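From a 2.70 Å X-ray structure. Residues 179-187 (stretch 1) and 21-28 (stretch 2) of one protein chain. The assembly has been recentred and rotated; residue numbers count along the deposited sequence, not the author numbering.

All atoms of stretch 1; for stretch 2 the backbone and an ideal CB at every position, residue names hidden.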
# COMPACT_ATOMS: atom_id res chain seq x y z
N VAL A 179 -27.84 5.96 17.21
CA VAL A 179 -26.87 5.27 16.39
C VAL A 179 -27.60 4.08 15.78
O VAL A 179 -27.67 3.92 14.56
CB VAL A 179 -25.66 4.79 17.23
CG1 VAL A 179 -24.76 3.89 16.39
CG2 VAL A 179 -24.87 6.00 17.75
N LEU A 180 -28.17 3.24 16.65
CA LEU A 180 -28.89 2.07 16.19
C LEU A 180 -29.95 2.41 15.15
O LEU A 180 -30.28 1.58 14.29
CB LEU A 180 -29.55 1.35 17.36
CG LEU A 180 -30.22 0.05 16.92
CD1 LEU A 180 -29.27 -0.79 16.07
CD2 LEU A 180 -30.66 -0.71 18.15
N GLU A 181 -30.49 3.62 15.20
CA GLU A 181 -31.52 4.01 14.25
C GLU A 181 -30.95 4.20 12.86
O GLU A 181 -31.59 3.85 11.87
CB GLU A 181 -32.25 5.26 14.74
CG GLU A 181 -32.94 5.04 16.09
CD GLU A 181 -33.87 6.18 16.52
OE1 GLU A 181 -34.91 6.38 15.86
OE2 GLU A 181 -33.56 6.87 17.53
N LYS A 182 -29.74 4.74 12.76
CA LYS A 182 -29.12 4.95 11.45
C LYS A 182 -28.84 3.58 10.85
O LYS A 182 -29.00 3.36 9.65
CB LYS A 182 -27.78 5.69 11.59
CG LYS A 182 -27.83 7.03 12.29
CD LYS A 182 -28.00 8.16 11.32
CE LYS A 182 -28.09 9.49 12.04
NZ LYS A 182 -29.24 9.54 13.00
N ILE A 183 -28.40 2.65 11.69
CA ILE A 183 -28.09 1.31 11.24
C ILE A 183 -29.34 0.63 10.71
O ILE A 183 -29.32 -0.01 9.65
CB ILE A 183 -27.50 0.47 12.39
CG1 ILE A 183 -26.18 1.09 12.85
CG2 ILE A 183 -27.28 -0.98 11.94
CD1 ILE A 183 -25.13 1.20 11.76
N LYS A 184 -30.44 0.78 11.44
CA LYS A 184 -31.71 0.19 11.03
C LYS A 184 -32.04 0.65 9.61
O LYS A 184 -32.45 -0.16 8.78
CB LYS A 184 -32.81 0.60 12.02
CG LYS A 184 -32.84 -0.23 13.32
CD LYS A 184 -33.73 0.43 14.38
CE LYS A 184 -34.68 -0.56 15.05
NZ LYS A 184 -33.98 -1.69 15.71
N MSE A 185 -31.84 1.94 9.34
CA MSE A 185 -32.11 2.51 8.02
C MSE A 185 -31.28 1.79 6.96
O MSE A 185 -31.78 1.44 5.89
CB MSE A 185 -31.73 3.99 7.98
CG MSE A 185 -32.63 4.94 8.72
SE MSE A 185 -31.93 6.76 8.57
CE MSE A 185 -31.60 7.11 10.46
N LEU A 186 -30.01 1.60 7.29
CA LEU A 186 -29.05 0.96 6.40
C LEU A 186 -29.55 -0.38 5.87
O LEU A 186 -28.97 -0.94 4.94
CB LEU A 186 -27.72 0.76 7.13
CG LEU A 186 -26.51 0.42 6.27
CD1 LEU A 186 -26.34 1.48 5.19
CD2 LEU A 186 -25.27 0.35 7.14
N ILE A 187 -30.62 -0.89 6.45
CA ILE A 187 -31.20 -2.14 6.02
C ILE A 187 -32.53 -1.88 5.27
O ILE A 187 -32.60 -2.21 4.06
CB ILE A 187 -31.45 -3.07 7.22
CG1 ILE A 187 -30.19 -3.13 8.09
CG2 ILE A 187 -31.82 -4.45 6.73
CD1 ILE A 187 -30.33 -4.04 9.28
N UNK A 21 -30.33 -8.53 17.58
CA UNK A 21 -31.61 -9.04 17.11
C UNK A 21 -31.88 -8.73 15.64
O UNK A 21 -32.38 -9.59 14.91
CB UNK A 21 -32.74 -8.46 17.97
N UNK A 22 -31.54 -7.53 15.18
CA UNK A 22 -31.76 -7.20 13.77
C UNK A 22 -30.81 -7.97 12.87
O UNK A 22 -30.89 -7.89 11.64
CB UNK A 22 -31.59 -5.70 13.54
N UNK A 23 -29.91 -8.73 13.49
CA UNK A 23 -28.95 -9.58 12.80
C UNK A 23 -28.23 -8.96 11.60
O UNK A 23 -28.44 -9.36 10.46
CB UNK A 23 -29.67 -10.84 12.33
N UNK A 24 -27.34 -7.98 11.86
CA UNK A 24 -26.56 -7.27 10.85
C UNK A 24 -25.22 -7.95 10.55
O UNK A 24 -24.15 -7.44 10.90
CB UNK A 24 -26.31 -5.83 11.31
N UNK A 25 -25.26 -9.10 9.89
CA UNK A 25 -24.04 -9.82 9.59
C UNK A 25 -23.21 -9.16 8.49
O UNK A 25 -21.99 -9.05 8.62
CB UNK A 25 -24.38 -11.26 9.19
N UNK A 26 -23.85 -8.72 7.41
CA UNK A 26 -23.10 -8.10 6.32
C UNK A 26 -22.35 -6.86 6.74
O UNK A 26 -21.39 -6.46 6.07
CB UNK A 26 -24.05 -7.75 5.17
N UNK A 27 -22.77 -6.24 7.85
CA UNK A 27 -22.14 -5.01 8.33
C UNK A 27 -20.97 -5.19 9.30
O UNK A 27 -20.30 -4.22 9.65
CB UNK A 27 -23.21 -4.15 9.01
N UNK A 28 -20.72 -6.42 9.74
CA UNK A 28 -19.65 -6.68 10.68
C UNK A 28 -18.29 -6.91 10.02
O UNK A 28 -18.15 -7.80 9.18
CB UNK A 28 -20.01 -7.90 11.53

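Stretch 1 is largely helical, and the side it turns to stretch 2 is mostly aliphatic: Leu180, Ile183 and Leu186 with the tip of Ile187, and Lys184 alongside. No hydrogen bond crosses between the two segments, and the contact rests mainly on side chains.

Position 21 has helical backbone angles, and nothing of stretch 1 lies within 5.5 Å of its ideal CB. The contact asks for nothing here, and many residues, polar ones included, would serve. It is Ser21, whose OG is hydrogen-bonded elsewhere in the structure.

Position 22 is the first that matters. Its CA-to-CB bond points toward the helix, and the ideal CB stands 4.7 Å from Ile187 CD1 and 5.1 Å from Lys184 NZ. Leu180 CD1 and Ile183 CG2 lie farther off, 6.0 and 6.6 Å from the ideal CB, so a longer side chain is needed to meet them. The surroundings are methyl groups, with an ammonium at one side. Leucine, isoleucine or methionine would suit; an acid might be drawn to the lysine but would have to share the greasy part. The residue is Ile22, with chi1 p and chi2 t. Its extended CD1 reaches in between the side chains of stretch 1, 3.9 Å from Leu180 CD1, 4.2 Å from Ile183 CG2 and 4.4 Å from Ile187 CD1, while its CG2 lies 3.8 Å from Lys184 NZ. It gives up more area to the other stretch than any other residue of either segment.

Position 23 points away, and its phi is positive (45°), just where the chain leaves a helix. Glycine takes such angles most easily, with asparagine a common second choice. Asn23 is found.

Position 24 turns back toward stretch 1, its ideal CB 4.8 Å from Ile187 CD1 and 5.0 Å from Ile183 CG2. A phi of -90° and psi of 70° allow many residues, and a compact apolar one would fit the aliphatic surroundings. Pro24 lies here, its ring staying 4.9 Å or more from stretch 1, a neighbour rather than a tight packing partner.

Position 25 is out of reach and opens a type I turn, so backbone rather than contact sets its terms. It is Val25, whose O accepts a hydrogen bond from the N of residue 28 at 3.1 Å.

Position 26 points toward stretch 1, but its ideal CB is 8.4 Å from Leu186 O, the acceptor on offer. Only a long donor could cross, as in arginine, or lysine at full stretch. Arg26 stretches over, bringing NH1 to 3.8 Å from Leu186 O. The carbonyl oxygen lies near the guanidinium plane, at its edge, yet this is too long to count as a hydrogen bond.

Position 27 also points toward stretch 1, its ideal CB 5.3 Å from Leu186 CD2. A branched aliphatic chain or methionine would suit the methyls ahead. Leu27, chi1 m and chi2 t, sends CD1 to 3.5 Å from Leu186 CD2 and 4.0 Å from Ile183 CG2.

Position 28 closes the turn out of reach of stretch 1, so this contact places no demand on it; Ile28 occupies it.

Stretch 2, residues 21-28: SINPVRLI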
# COMPACT_ATOMS: atom_id res chain seq x y z
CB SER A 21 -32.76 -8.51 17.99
OG SER A 21 -33.11 -7.17 17.66
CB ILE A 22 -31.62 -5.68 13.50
CG1 ILE A 22 -30.21 -5.19 13.85
CG2 ILE A 22 -32.67 -4.91 14.30
CD1 ILE A 22 -30.02 -3.70 13.61
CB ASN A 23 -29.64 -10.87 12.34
CG ASN A 23 -28.70 -11.81 11.62
OD1 ASN A 23 -27.68 -12.23 12.18
ND2 ASN A 23 -29.04 -12.16 10.38
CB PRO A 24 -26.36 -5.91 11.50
CG PRO A 24 -26.11 -6.31 12.93
CD PRO A 24 -27.17 -7.36 13.19
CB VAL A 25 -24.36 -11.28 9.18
CG1 VAL A 25 -23.09 -12.13 9.25
CG2 VAL A 25 -25.43 -11.84 10.09
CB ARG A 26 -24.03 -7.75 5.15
CG ARG A 26 -25.01 -6.63 5.43
CD ARG A 26 -25.96 -6.42 4.25
NE ARG A 26 -25.38 -5.60 3.18
CZ ARG A 26 -25.69 -4.32 2.97
NH1 ARG A 26 -26.58 -3.71 3.75
NH2 ARG A 26 -25.12 -3.65 1.97
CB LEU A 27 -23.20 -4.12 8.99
CG LEU A 27 -24.38 -3.63 8.13
CD1 LEU A 27 -25.25 -2.66 8.93
CD2 LEU A 27 -23.85 -2.95 6.88
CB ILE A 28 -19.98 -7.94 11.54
CG1 ILE A 28 -21.29 -7.72 12.30
CG2 ILE A 28 -18.84 -8.25 12.51
CD1 ILE A 28 -21.18 -6.77 13.44
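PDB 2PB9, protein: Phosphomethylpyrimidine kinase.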